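Local coordinates for protein probable CoA-transferase alpha subunit (Rhodococcus jostii, PDB 6COJ) that binds a coenzyme A thioester carrying a spirocyclic acyl group and probably acts on it within a coenzyme A transferase-type fold, at residues A[29-32]-A[33-36]; A[47-50]-A[51-54]; A[221-224]-A[225-229]; A[261-265]-A[266-270]. The protein carries 1 engineered substitution. All blocks are in the same frame, centred on the assembly; numbering follows the deposited sequence.

Contact 1 (A[29-32]-A[33-36]); sequences ELRS and GMTI
The thioether of M34 reaches back over the backbone of L30 and R31, and the neighbouring side chains are placed around it. CG of M34 stands beside its own backbone N (chi1 -87°), and the chain then runs extended. This brings SD to 3.8 Å from L30 CA. L30 crosses the methionine at about a right angle, with CD2 4.0 Å from M34 SD. The other branch of L30 serves a second apolar contact: CD1 meets CD1 of I36 at 4.0 Å, again with the two side chains nearly perpendicular. R31 instead lies alongside M34 and points the same way, its CG 4.1 Å from M34 CE. Beyond a bend at chi2 its NH2 comes round to L30 O (3.0 Å), above the carbonyl plane, and also bonds G28 O. Beneath these groups a type II beta turn from R31 to M34, closed by M34 N to R31 O at 3.2 Å, leads from helix 23-28 into strand 35-38, where M34 and I36 pair with T63. G33 has a positive phi (88°), at which a CB would collide with the carbonyl O of S32. Methionine suits its place because its slim chain packs as a hydrocarbon while its sulfur is a soft acceptor: R31 N gives SD a weak hydrogen bond of 3.4 Å, so this N-H has a partner within a largely apolar cluster.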
ATOM      1  N   GLU A  29      19.873 -23.285  -0.564  1.00 18.94           N
ATOM      2  CA  GLU A  29      18.440 -23.517  -0.692  0.62 19.63           C
ATOM      3  C   GLU A  29      17.897 -23.112  -2.053  1.00 21.89           C
ATOM      4  O   GLU A  29      16.734 -23.409  -2.358  1.00 23.55           O
ATOM      5  CB  GLU A  29      17.677 -22.734   0.382  0.62 21.86           C
ATOM      6  CG  GLU A  29      17.910 -23.222   1.798  0.62 22.55           C
ATOM      7  CD  GLU A  29      17.641 -24.704   1.941  0.62 25.62           C
ATOM      8  OE1 GLU A  29      18.589 -25.458   2.243  0.62 37.71           O
ATOM      9  OE2 GLU A  29      16.481 -25.118   1.737  0.62 28.61           O
ATOM     10  N   LEU A  30      18.693 -22.417  -2.860  1.00 18.50           N
ATOM     11  CA  LEU A  30      18.284 -22.004  -4.192  1.00 17.75           C
ATOM     12  C   LEU A  30      18.660 -23.077  -5.205  1.00 21.10           C
ATOM     13  O   LEU A  30      19.497 -23.945  -4.946  1.00 20.97           O
ATOM     14  CB  LEU A  30      18.945 -20.678  -4.562  1.00 17.12           C
ATOM     15  CG  LEU A  30      18.749 -19.563  -3.533  1.00 16.73           C
ATOM     16  CD1 LEU A  30      19.526 -18.329  -3.967  1.00 18.82           C
ATOM     17  CD2 LEU A  30      17.257 -19.238  -3.337  1.00 17.29           C
ATOM     18  N   ARG A  31      18.014 -23.019  -6.365  1.00 20.71           N
ATOM     19  CA  ARG A  31      18.233 -24.006  -7.408  1.00 22.43           C
ATOM     20  C   ARG A  31      18.291 -23.305  -8.753  1.00 20.47           C
ATOM     21  O   ARG A  31      17.629 -22.286  -8.968  1.00 19.73           O
ATOM     22  CB  ARG A  31      17.104 -25.044  -7.451  1.00 28.19           C
ATOM     23  CG  ARG A  31      16.868 -25.781  -6.148  1.00 32.30           C
ATOM     24  CD  ARG A  31      17.991 -26.766  -5.874  1.00 46.24           C
ATOM     25  NE  ARG A  31      17.710 -27.604  -4.712  1.00 63.60           N
ATOM     26  CZ  ARG A  31      18.160 -27.358  -3.488  1.00 47.49           C
ATOM     27  NH1 ARG A  31      17.853 -28.175  -2.490  1.00 47.90           N
ATOM     28  NH2 ARG A  31      18.927 -26.301  -3.263  1.00 39.31           N
ATOM     29  N   SER A  32      19.083 -23.871  -9.662  1.00 19.84           N
ATOM     30  CA  SER A  32      19.107 -23.358 -11.020  1.00 18.84           C
ATOM     31  C   SER A  32      17.697 -23.379 -11.594  1.00 19.68           C
ATOM     32  O   SER A  32      16.896 -24.267 -11.284  1.00 21.81           O
ATOM     33  CB  SER A  32      20.056 -24.192 -11.886  1.00 23.97           C
ATOM     34  OG  SER A  32      21.399 -24.032 -11.448  1.00 23.61           O
ATOM     35  N   GLY A  33      17.386 -22.380 -12.412  1.00 19.15           N
ATOM     36  CA  GLY A  33      16.079 -22.269 -13.022  1.00 17.65           C
ATOM     37  C   GLY A  33      15.050 -21.524 -12.207  1.00 20.25           C
ATOM     38  O   GLY A  33      13.934 -21.317 -12.698  1.00 21.28           O
ATOM     39  N   MET A  34      15.383 -21.106 -10.989  1.00 18.07           N
ATOM     40  CA  MET A  34      14.418 -20.403 -10.157  1.00 17.56           C
ATOM     41  C   MET A  34      14.159 -19.004 -10.689  1.00 16.55           C
ATOM     42  O   MET A  34      15.003 -18.393 -11.355  1.00 18.27           O
ATOM     43  CB  MET A  34      14.934 -20.270  -8.728  1.00 18.66           C
ATOM     44  CG  MET A  34      14.598 -21.442  -7.859  1.00 17.66           C
ATOM     45  SD  MET A  34      15.166 -21.115  -6.190  1.00 19.95           S
ATOM     46  CE  MET A  34      14.532 -22.558  -5.339  1.00 28.02           C
ATOM     47  N   THR A  35      12.966 -18.505 -10.384  1.00 16.68           N
ATOM     48  CA  THR A  35      12.670 -17.084 -10.481  1.00 14.96           C
ATOM     49  C   THR A  35      12.977 -16.458  -9.124  1.00 16.51           C
ATOM     50  O   THR A  35      12.395 -16.856  -8.105  1.00 16.28           O
ATOM     51  CB  THR A  35      11.204 -16.891 -10.863  1.00 15.02           C
ATOM     52  OG1 THR A  35      10.987 -17.425 -12.170  1.00 18.28           O
ATOM     53  CG2 THR A  35      10.842 -15.418 -10.867  1.00 15.69           C
ATOM     54  N   ILE A  36      13.912 -15.507  -9.102  1.00 14.71           N
ATOM     55  CA  ILE A  36      14.381 -14.897  -7.863  1.00 13.20           C
ATOM     56  C   ILE A  36      14.170 -13.392  -7.940  1.00 14.27           C
ATOM     57  O   ILE A  36      14.588 -12.748  -8.910  1.00 16.34           O
ATOM     58  CB  ILE A  36      15.861 -15.228  -7.595  1.00 14.35           C
ATOM     59  CG1 ILE A  36      16.045 -16.746  -7.537  1.00 16.65           C
ATOM     60  CG2 ILE A  36      16.341 -14.561  -6.297  1.00 17.97           C
ATOM     61  CD1 ILE A  36      17.455 -17.179  -7.172  1.00 19.70           C
TER

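Contact 2 (A[47-50]-A[51-54]); sequences PMAL and VRAL
M48 O receives the shortest hydrogen bond of this helical turn, from R52 N at 2.8 Å, and the same oxygen is overlaid by the R52 side chain. The guanidinium lies flat across it, with M48 O 3.6 Å from the plane and over its centre. A bend at chi3 (-72°) turns the arginine back along the helix toward its start, so that NH1 comes alongside M48 CB at 3.5 Å and NH2 sits beside A49, 4.0 Å from its CB. The partially negative carbonyl under a cationic face probably eases the burial of this charge. P47 holds the N-cap position, where the helix makes no use of a backbone N-H, so proline is well tolerated; its O accepts from V51 N at 2.9 Å, in the carbonyl plane. V51 CG2, set beside its own backbone N, touches the same P47 O at 3.4 Å. The regular helical pattern continues from A53 N to A49 O (3.0 Å) and from L54 N to L50 O (2.9 Å). This helix, 48-56, is the crossover of the beta-alpha-beta unit that links strands 35-38 and 62-65 of the parallel sheet. M48 and V51 lean on L74 of helix 70-77, while the small A49 and A53 lie against helix 23-28, at L23 and V27 respectively. P47 and L54 meet L181 of strand 177-184. R52 reaches the C-terminal part of the chain: NH1 bonds H253 O, NH2 makes a salt bridge with E293, and Y296 of helix 293-306 adds a cation-pi contact.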
ATOM      1  N   PRO A  47      21.247  -6.795  -1.659  1.00 12.96           N
ATOM      2  CA  PRO A  47      21.853  -7.906  -0.887  1.00 14.50           C
ATOM      3  C   PRO A  47      23.102  -8.431  -1.588  1.00 15.21           C
ATOM      4  O   PRO A  47      23.155  -9.548  -2.124  1.00 15.43           O
ATOM      5  CB  PRO A  47      20.714  -8.930  -0.843  1.00 14.35           C
ATOM      6  CG  PRO A  47      20.010  -8.724  -2.151  1.00 12.81           C
ATOM      7  CD  PRO A  47      20.032  -7.223  -2.378  1.00 14.79           C
ATOM      8  N   MET A  48      24.142  -7.592  -1.600  1.00 15.06           N
ATOM      9  CA  MET A  48      25.327  -7.872  -2.402  1.00 14.35           C
ATOM     10  C   MET A  48      26.114  -9.060  -1.864  1.00 16.45           C
ATOM     11  O   MET A  48      26.704  -9.814  -2.651  1.00 17.07           O
ATOM     12  CB  MET A  48      26.214  -6.629  -2.493  1.00 16.00           C
ATOM     13  CG  MET A  48      25.592  -5.443  -3.203  1.00 14.79           C
ATOM     14  SD  MET A  48      25.228  -5.734  -4.943  1.00 16.78           S
ATOM     15  CE  MET A  48      26.873  -5.568  -5.634  1.00 21.70           C
ATOM     16  N   ALA A  49      26.134  -9.255  -0.542  1.00 16.10           N
ATOM     17  CA  ALA A  49      26.769 -10.450   0.003  1.00 17.50           C
ATOM     18  C   ALA A  49      26.059 -11.713  -0.472  1.00 17.20           C
ATOM     19  O   ALA A  49      26.711 -12.702  -0.826  1.00 17.71           O
ATOM     20  CB  ALA A  49      26.836 -10.374   1.531  1.00 17.53           C
ATOM     21  N   LEU A  50      24.723 -11.695  -0.512  1.00 16.62           N
ATOM     22  CA  LEU A  50      24.002 -12.852  -1.042  1.00 16.97           C
ATOM     23  C   LEU A  50      24.268 -13.038  -2.533  1.00 16.77           C
ATOM     24  O   LEU A  50      24.418 -14.173  -3.008  1.00 17.49           O
ATOM     25  CB  LEU A  50      22.504 -12.728  -0.745  1.00 15.67           C
ATOM     26  CG  LEU A  50      22.097 -13.066   0.703  1.00 15.73           C
ATOM     27  CD1 LEU A  50      20.710 -12.490   1.051  1.00 16.30           C
ATOM     28  CD2 LEU A  50      22.130 -14.581   0.959  1.00 17.54           C
ATOM     29  N   VAL A  51      24.378 -11.936  -3.282  1.00 16.76           N
ATOM     30  CA  VAL A  51      24.710 -12.030  -4.706  1.00 15.60           C
ATOM     31  C   VAL A  51      26.106 -12.620  -4.904  1.00 18.51           C
ATOM     32  O   VAL A  51      26.317 -13.464  -5.785  1.00 17.18           O
ATOM     33  CB  VAL A  51      24.548 -10.664  -5.401  1.00 17.21           C
ATOM     34  CG1 VAL A  51      25.126 -10.709  -6.817  1.00 20.60           C
ATOM     35  CG2 VAL A  51      23.085 -10.259  -5.431  1.00 16.72           C
ATOM     36  N   ARG A  52      27.082 -12.185  -4.102  1.00 16.80           N
ATOM     37  CA  ARG A  52      28.416 -12.780  -4.188  1.00 16.65           C
ATOM     38  C   ARG A  52      28.387 -14.268  -3.849  1.00 17.19           C
ATOM     39  O   ARG A  52      29.127 -15.060  -4.444  1.00 17.89           O
ATOM     40  CB  ARG A  52      29.409 -12.023  -3.294  1.00 18.49           C
ATOM     41  CG  ARG A  52      29.808 -10.651  -3.849  1.00 18.85           C
ATOM     42  CD  ARG A  52      30.825  -9.920  -2.985  1.00 21.73           C
ATOM     43  NE  ARG A  52      30.272  -9.411  -1.730  1.00 19.95           N
ATOM     44  CZ  ARG A  52      29.715  -8.209  -1.586  1.00 21.32           C
ATOM     45  NH1 ARG A  52      29.612  -7.381  -2.630  1.00 18.76           N
ATOM     46  NH2 ARG A  52      29.260  -7.837  -0.399  1.00 22.02           N
ATOM     47  N   ALA A  53      27.530 -14.671  -2.905  1.00 17.30           N
ATOM     48  CA  ALA A  53      27.400 -16.093  -2.598  1.00 18.98           C
ATOM     49  C   ALA A  53      26.788 -16.852  -3.773  1.00 16.77           C
ATOM     50  O   ALA A  53      27.179 -17.994  -4.054  1.00 17.69           O
ATOM     51  CB  ALA A  53      26.589 -16.290  -1.314  1.00 19.76           C
ATOM     52  N   LEU A  54      25.837 -16.232  -4.477  1.00 18.20           N
ATOM     53  CA  LEU A  54      25.331 -16.827  -5.714  1.00 18.36           C
ATOM     54  C   LEU A  54      26.447 -17.028  -6.736  1.00 19.56           C
ATOM     55  O   LEU A  54      26.510 -18.075  -7.394  1.00 20.94           O
ATOM     56  CB  LEU A  54      24.231 -15.945  -6.303  1.00 21.93           C
ATOM     57  CG  LEU A  54      22.802 -16.405  -6.050  1.00 24.44           C
ATOM     58  CD1 LEU A  54      21.804 -15.355  -6.542  1.00 20.27           C
ATOM     59  CD2 LEU A  54      22.543 -17.739  -6.721  1.00 23.63           C
TER

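Contact 3 (A[221-224]-A[225-229]); sequences VETE and ELVKT
Apolar packing comes from V221, just ahead of the N-cap residue E222: its side chain meets that of L226 nearly at a right angle, CG2 lying 3.9 Å from L226 CB. CG2 of V221 occupies the crowded position between its backbone N and carbonyl carbon, while CG1 stands beside the backbone N, anti to the carbonyl carbon. A separate van der Waals contact is made by E225, which is extended beyond CG and lays its carboxylate end across the valine, OE1 3.6 Å from V221 CB. Among hydrogen bonds, L226 N to E222 O and V227 N to T223 O both measure 3.0 Å; K228 N to E224 O is longer, at 3.2 Å. T229 adds a side-chain bond, its OG1 donating to E225 O at 2.7 Å from above the carbonyl plane, and T223 OG1 is bonded to D188. Of the charged groups, E224 bends at chi2 (81°) toward K228, an acid and a base one turn apart on the outer side of the helix. Their direct contact is modelled too close to be trusted in detail; a water donates to E224 OE2 at 2.8 Å. Helix 223-229 follows strand 213-217 of the parallel sheet, and L226 packs on both L186 of strand 186-187 and L235 of strand 235-237. T223, E224 and V227 also pack against a neighbouring subunit.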
ATOM      1  N   VAL A 221      19.882  -9.012  16.381  1.00 19.29           N
ATOM      2  CA  VAL A 221      19.671  -8.622  17.769  1.00 20.45           C
ATOM      3  C   VAL A 221      18.462  -9.384  18.297  1.00 20.80           C
ATOM      4  O   VAL A 221      17.715 -10.001  17.544  1.00 19.28           O
ATOM      5  CB  VAL A 221      19.451  -7.101  17.901  1.00 22.25           C
ATOM      6  CG1 VAL A 221      20.670  -6.336  17.389  1.00 24.17           C
ATOM      7  CG2 VAL A 221      18.202  -6.688  17.138  1.00 21.67           C
ATOM      8  N   GLU A 222      18.291  -9.382  19.620  0.63 22.00           N
ATOM      9  CA  GLU A 222      17.076  -9.988  20.151  0.63 20.81           C
ATOM     10  C   GLU A 222      15.868  -9.122  19.797  0.63 20.27           C
ATOM     11  O   GLU A 222      15.980  -7.917  19.553  0.63 21.71           O
ATOM     12  CB  GLU A 222      17.157 -10.213  21.669  0.63 23.33           C
ATOM     13  CG  GLU A 222      18.258 -11.179  22.138  0.63 24.49           C
ATOM     14  CD  GLU A 222      17.948 -12.665  21.930  0.63 26.02           C
ATOM     15  OE1 GLU A 222      16.763 -13.062  21.921  0.63 27.55           O
ATOM     16  OE2 GLU A 222      18.914 -13.451  21.792  0.63 28.27           O
ATOM     17  N   THR A 223      14.697  -9.762  19.771  1.00 19.74           N
ATOM     18  CA  THR A 223      13.467  -9.092  19.354  1.00 18.54           C
ATOM     19  C   THR A 223      13.237  -7.813  20.142  1.00 19.14           C
ATOM     20  O   THR A 223      12.908  -6.764  19.572  1.00 20.06           O
ATOM     21  CB  THR A 223      12.270 -10.024  19.542  1.00 18.17           C
ATOM     22  OG1 THR A 223      12.489 -11.247  18.830  1.00 20.94           O
ATOM     23  CG2 THR A 223      10.985  -9.365  19.017  1.00 19.23           C
ATOM     24  N   GLU A 224      13.433  -7.870  21.456  1.00 20.84           N
ATOM     25  CA  GLU A 224      13.148  -6.693  22.250  1.00 22.85           C
ATOM     26  C   GLU A 224      14.104  -5.552  21.932  1.00 23.21           C
ATOM     27  O   GLU A 224      13.701  -4.384  21.945  1.00 24.08           O
ATOM     28  CB  GLU A 224      13.127  -7.056  23.728  1.00 24.16           C
ATOM     29  CG  GLU A 224      12.939  -5.856  24.582  1.00 29.27           C
ATOM     30  CD  GLU A 224      11.468  -5.442  24.678  1.00 26.06           C
ATOM     31  OE1 GLU A 224      11.182  -4.602  25.539  1.00 29.14           O
ATOM     32  OE2 GLU A 224      10.615  -5.924  23.882  1.00 25.25           O
ATOM     33  N   GLU A 225      15.360  -5.864  21.614  1.00 22.66           N
ATOM     34  CA  GLU A 225      16.269  -4.814  21.180  1.00 23.37           C
ATOM     35  C   GLU A 225      15.817  -4.215  19.853  1.00 22.70           C
ATOM     36  O   GLU A 225      15.833  -2.992  19.678  1.00 26.33           O
ATOM     37  CB  GLU A 225      17.691  -5.368  21.074  1.00 23.93           C
ATOM     38  CG  GLU A 225      18.679  -4.308  20.678  1.00 30.04           C
ATOM     39  CD  GLU A 225      20.122  -4.761  20.757  1.00 41.35           C
ATOM     40  OE1 GLU A 225      20.392  -5.918  21.148  1.00 33.46           O
ATOM     41  OE2 GLU A 225      20.986  -3.938  20.414  1.00 37.87           O
ATOM     42  N   LEU A 226      15.397  -5.063  18.913  1.00 20.54           N
ATOM     43  CA  LEU A 226      14.924  -4.580  17.617  1.00 20.69           C
ATOM     44  C   LEU A 226      13.787  -3.573  17.772  1.00 20.56           C
ATOM     45  O   LEU A 226      13.828  -2.479  17.196  1.00 21.59           O
ATOM     46  CB  LEU A 226      14.477  -5.766  16.760  1.00 17.60           C
ATOM     47  CG  LEU A 226      13.721  -5.458  15.466  1.00 18.96           C
ATOM     48  CD1 LEU A 226      14.653  -4.798  14.468  1.00 20.03           C
ATOM     49  CD2 LEU A 226      13.132  -6.740  14.881  1.00 17.66           C
ATOM     50  N   VAL A 227      12.750  -3.935  18.536  1.00 19.23           N
ATOM     51  CA  VAL A 227      11.548  -3.110  18.586  1.00 20.22           C
ATOM     52  C   VAL A 227      11.768  -1.858  19.419  1.00 22.44           C
ATOM     53  O   VAL A 227      11.007  -0.894  19.286  1.00 25.54           O
ATOM     54  CB  VAL A 227      10.306  -3.908  19.033  1.00 21.46           C
ATOM     55  CG1 VAL A 227      10.088  -5.106  18.112  1.00 19.79           C
ATOM     56  CG2 VAL A 227      10.433  -4.352  20.484  1.00 25.69           C
ATOM     57  N   LYS A 228      12.789  -1.838  20.279  1.00 23.45           N
ATOM     58  CA  LYS A 228      13.104  -0.623  21.014  1.00 26.07           C
ATOM     59  C   LYS A 228      14.054   0.302  20.262  1.00 26.91           C
ATOM     60  O   LYS A 228      14.254   1.444  20.694  1.00 34.81           O
ATOM     61  CB  LYS A 228      13.658  -0.954  22.412  1.00 27.68           C
ATOM     62  CG  LYS A 228      12.619  -1.544  23.345  1.00 29.64           C
ATOM     63  CD  LYS A 228      11.699  -0.446  23.861  1.00 39.21           C
ATOM     64  CE  LYS A 228      10.740  -0.968  24.919  1.00 53.71           C
ATOM     65  NZ  LYS A 228      10.588  -2.451  24.830  1.00 64.91           N
ATOM     66  N   THR A 229      14.624  -0.149  19.147  1.00 25.19           N
ATOM     67  CA  THR A 229      15.581   0.637  18.375  1.00 30.35           C
ATOM     68  C   THR A 229      14.932   1.442  17.257  1.00 26.01           C
ATOM     69  O   THR A 229      15.404   2.540  16.937  1.00 33.27           O
ATOM     70  CB  THR A 229      16.652  -0.293  17.788  1.00 30.44           C
ATOM     71  OG1 THR A 229      17.333  -0.950  18.861  1.00 31.37           O
ATOM     72  CG2 THR A 229      17.666   0.482  16.952  1.00 31.65           C
TER
HETATM   73  O   HOH W   1       8.190  -4.573  23.459  1.00 21.72           O

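Contact 4 (A[261-265]-A[266-270]); sequences YGRDE and KFQRH
The guanidinium of R269 lies over the backbone of the preceding turn: E265 O is 3.8 Å from its plane and over its centre, K266 N is under the same face but offset toward the rim, and K266 CE comes at the edge. R263 uses its flat group differently. The E265 carboxylate carbon stands at its edge, in plane, and NH1 makes a salt bridge with OE1 at 2.9 Å, on the syn side of that carboxylate. S93 holds the other oxygen, OE2, and R263 NH2 bonds S43 O, a second grip on the guanidinium. Further back along R263, CD rests 3.8 Å from Q268 NE2; both polar ends of Q268 are held elsewhere, OE1 by S43 and NE2 by L91 O. The side chain of R263 is about 12 Å from the bound thioester and does not touch it. D264 and F267 also meet through flat groups, carboxylate and ring planes 47° apart, with D264 CG 3.4 Å from F267 CB. The F267 ring packs edge-to-face with Y288 and with F303. CG of D264 points opposite its own backbone N (chi1 -172°), which carries OD1 forward over the first turn to accept from F267 N at 3.1 Å. The N-H arrives from above the carboxylate plane, 63° out of it. OD2 is engaged by H253, so both oxygens have partners. Backbone bonds from Q268 N to D264 O (2.9 Å) and from R269 N to E265 O (3.0 Å) start the regular helix. An aspartate side chain accepting from the N-H three residues on is the classic N-cap, here starting helix 265-274.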
ATOM      1  N   TYR A 261      25.453   3.080   6.184  1.00 21.25           N
ATOM      2  CA  TYR A 261      26.554   3.627   5.402  1.00 18.33           C
ATOM      3  C   TYR A 261      26.014   4.091   4.059  1.00 17.84           C
ATOM      4  O   TYR A 261      24.946   3.659   3.611  1.00 18.32           O
ATOM      5  CB  TYR A 261      27.703   2.615   5.200  1.00 18.34           C
ATOM      6  CG  TYR A 261      27.258   1.198   4.869  1.00 17.72           C
ATOM      7  CD1 TYR A 261      27.016   0.805   3.555  1.00 17.35           C
ATOM      8  CD2 TYR A 261      27.087   0.256   5.870  1.00 17.51           C
ATOM      9  CE1 TYR A 261      26.620  -0.500   3.252  1.00 19.97           C
ATOM     10  CE2 TYR A 261      26.671  -1.043   5.586  1.00 16.69           C
ATOM     11  CZ  TYR A 261      26.444  -1.416   4.276  1.00 18.10           C
ATOM     12  OH  TYR A 261      26.042  -2.705   3.990  1.00 18.17           O
ATOM     13  N   GLY A 262      26.769   4.990   3.429  1.00 18.99           N
ATOM     14  CA  GLY A 262      26.493   5.406   2.071  1.00 17.80           C
ATOM     15  C   GLY A 262      27.140   4.493   1.043  1.00 18.29           C
ATOM     16  O   GLY A 262      27.753   3.472   1.359  1.00 22.35           O
ATOM     17  N   ARG A 263      26.979   4.873  -0.220  1.00 18.00           N
ATOM     18  CA  ARG A 263      27.560   4.096  -1.308  1.00 19.06           C
ATOM     19  C   ARG A 263      29.073   4.263  -1.323  1.00 18.90           C
ATOM     20  O   ARG A 263      29.599   5.355  -1.102  1.00 20.90           O
ATOM     21  CB  ARG A 263      26.974   4.558  -2.645  1.00 17.61           C
ATOM     22  CG  ARG A 263      27.471   3.778  -3.867  1.00 17.07           C
ATOM     23  CD  ARG A 263      26.778   4.244  -5.153  1.00 18.13           C
ATOM     24  NE  ARG A 263      25.325   4.115  -5.057  1.00 17.26           N
ATOM     25  CZ  ARG A 263      24.482   5.136  -4.947  1.00 17.04           C
ATOM     26  NH1 ARG A 263      24.937   6.381  -4.945  1.00 20.33           N
ATOM     27  NH2 ARG A 263      23.179   4.912  -4.849  1.00 17.15           N
ATOM     28  N   ASP A 264      29.783   3.168  -1.591  1.00 18.00           N
ATOM     29  CA  ASP A 264      31.230   3.249  -1.796  1.00 20.28           C
ATOM     30  C   ASP A 264      31.440   3.648  -3.247  1.00 20.10           C
ATOM     31  O   ASP A 264      31.579   2.801  -4.131  1.00 21.87           O
ATOM     32  CB  ASP A 264      31.892   1.917  -1.475  1.00 19.06           C
ATOM     33  CG  ASP A 264      33.407   2.004  -1.481  1.00 19.90           C
ATOM     34  OD1 ASP A 264      33.970   2.958  -2.067  1.00 20.43           O
ATOM     35  OD2 ASP A 264      34.039   1.114  -0.883  1.00 20.87           O
ATOM     36  N   GLU A 265      31.420   4.965  -3.493  1.00 20.51           N
ATOM     37  CA  GLU A 265      31.437   5.478  -4.861  1.00 19.94           C
ATOM     38  C   GLU A 265      32.728   5.109  -5.578  1.00 22.71           C
ATOM     39  O   GLU A 265      32.705   4.706  -6.749  1.00 24.29           O
ATOM     40  CB  GLU A 265      31.249   6.999  -4.851  1.00 21.45           C
ATOM     41  CG  GLU A 265      29.929   7.485  -4.243  1.00 20.48           C
ATOM     42  CD  GLU A 265      28.750   7.293  -5.173  1.00 25.03           C
ATOM     43  OE1 GLU A 265      27.611   7.583  -4.750  1.00 25.03           O
ATOM     44  OE2 GLU A 265      28.959   6.851  -6.319  1.00 22.74           O
ATOM     45  N   LYS A 266      33.866   5.238  -4.888  1.00 24.01           N
ATOM     46  CA  LYS A 266      35.146   4.902  -5.500  1.00 24.04           C
ATOM     47  C   LYS A 266      35.203   3.429  -5.888  1.00 23.19           C
ATOM     48  O   LYS A 266      35.710   3.082  -6.961  1.00 24.41           O
ATOM     49  CB  LYS A 266      36.287   5.268  -4.547  1.00 27.82           C
ATOM     50  CG  LYS A 266      36.647   6.760  -4.520  1.00 39.06           C
ATOM     51  CD  LYS A 266      35.826   7.545  -3.515  1.00 57.51           C
ATOM     52  CE  LYS A 266      35.491   8.942  -4.015  1.00 59.05           C
ATOM     53  NZ  LYS A 266      34.464   9.647  -3.198  1.00 54.18           N
ATOM     54  N   PHE A 267      34.679   2.544  -5.033  1.00 22.49           N
ATOM     55  CA  PHE A 267      34.731   1.128  -5.370  1.00 24.92           C
ATOM     56  C   PHE A 267      33.757   0.781  -6.481  1.00 20.76           C
ATOM     57  O   PHE A 267      34.059  -0.063  -7.332  1.00 22.10           O
ATOM     58  CB  PHE A 267      34.501   0.226  -4.159  1.00 22.52           C
ATOM     59  CG  PHE A 267      34.854  -1.208  -4.435  1.00 23.70           C
ATOM     60  CD1 PHE A 267      36.177  -1.622  -4.391  1.00 24.66           C
ATOM     61  CD2 PHE A 267      33.883  -2.121  -4.804  1.00 23.07           C
ATOM     62  CE1 PHE A 267      36.517  -2.928  -4.678  1.00 27.50           C
ATOM     63  CE2 PHE A 267      34.217  -3.434  -5.091  1.00 22.25           C
ATOM     64  CZ  PHE A 267      35.542  -3.837  -5.031  1.00 24.99           C
ATOM     65  N   GLN A 268      32.573   1.395  -6.486  1.00 20.23           N
ATOM     66  CA  GLN A 268      31.655   1.131  -7.588  1.00 19.00           C
ATOM     67  C   GLN A 268      32.263   1.555  -8.917  1.00 20.26           C
ATOM     68  O   GLN A 268      32.121   0.852  -9.922  1.00 20.86           O
ATOM     69  CB  GLN A 268      30.307   1.808  -7.371  1.00 18.35           C
ATOM     70  CG  GLN A 268      29.361   1.522  -8.521  1.00 17.88           C
ATOM     71  CD  GLN A 268      27.946   1.918  -8.211  1.00 18.71           C
ATOM     72  OE1 GLN A 268      27.206   1.156  -7.601  1.00 22.47           O
ATOM     73  NE2 GLN A 268      27.562   3.100  -8.650  1.00 20.37           N
ATOM     74  N   ARG A 269      32.951   2.698  -8.937  1.00 21.54           N
ATOM     75  CA  ARG A 269      33.675   3.097 -10.140  1.00 23.84           C
ATOM     76  C   ARG A 269      34.694   2.045 -10.551  1.00 27.43           C
ATOM     77  O   ARG A 269      34.844   1.756 -11.742  1.00 26.38           O
ATOM     78  CB  ARG A 269      34.339   4.457  -9.949  1.00 27.24           C
ATOM     79  CG  ARG A 269      33.378   5.611 -10.102  1.00 33.93           C
ATOM     80  CD  ARG A 269      34.093   6.942 -10.197  1.00 37.57           C
ATOM     81  NE  ARG A 269      34.815   7.286  -8.981  1.00 44.29           N
ATOM     82  CZ  ARG A 269      34.307   8.014  -7.994  1.00 50.85           C
ATOM     83  NH1 ARG A 269      33.055   8.455  -8.060  1.00 37.31           N
ATOM     84  NH2 ARG A 269      35.046   8.288  -6.932  1.00 44.67           N
ATOM     85  N   HIS A 270      35.399   1.456  -9.579  1.00 23.75           N
ATOM     86  CA  HIS A 270      36.381   0.421  -9.893  1.00 29.15           C
ATOM     87  C   HIS A 270      35.713  -0.828 -10.460  1.00 24.42           C
ATOM     88  O   HIS A 270      36.220  -1.436 -11.412  1.00 25.69           O
ATOM     89  CB  HIS A 270      37.197   0.084  -8.643  1.00 28.77           C
ATOM     90  CG  HIS A 270      38.256  -0.950  -8.869  1.00 27.82           C
ATOM     91  ND1 HIS A 270      39.354  -0.726  -9.672  1.00 32.86           N
ATOM     92  CD2 HIS A 270      38.385  -2.210  -8.396  1.00 26.38           C
ATOM     93  CE1 HIS A 270      40.113  -1.804  -9.686  1.00 29.84           C
ATOM     94  NE2 HIS A 270      39.548  -2.720  -8.922  1.00 30.24           N
TER

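In the fold
Along the chain the four contacts follow in series, all local. Contact 1 leads into strand 35-38, the central strand of the seven-stranded parallel sheet, and contact 2 lies at the start of the crossover helix 48-56; their centres are 14 Å apart and they touch where L30 CD1 meets L54 CD2 at 4.1 Å. Contact 3 follows strand 213-217 and lies far from both, about 32 Å from contact 1 and 26 Å from contact 2, centre to centre. Contact 4 begins a C-terminal helix on the opposite side of the chain's centre from contact 1. Contacts 2 and 4 approach to about 7 Å at their nearest atoms, and H253 bonds both R52 and D264, linking the start of helix 265-274 to helix 48-56.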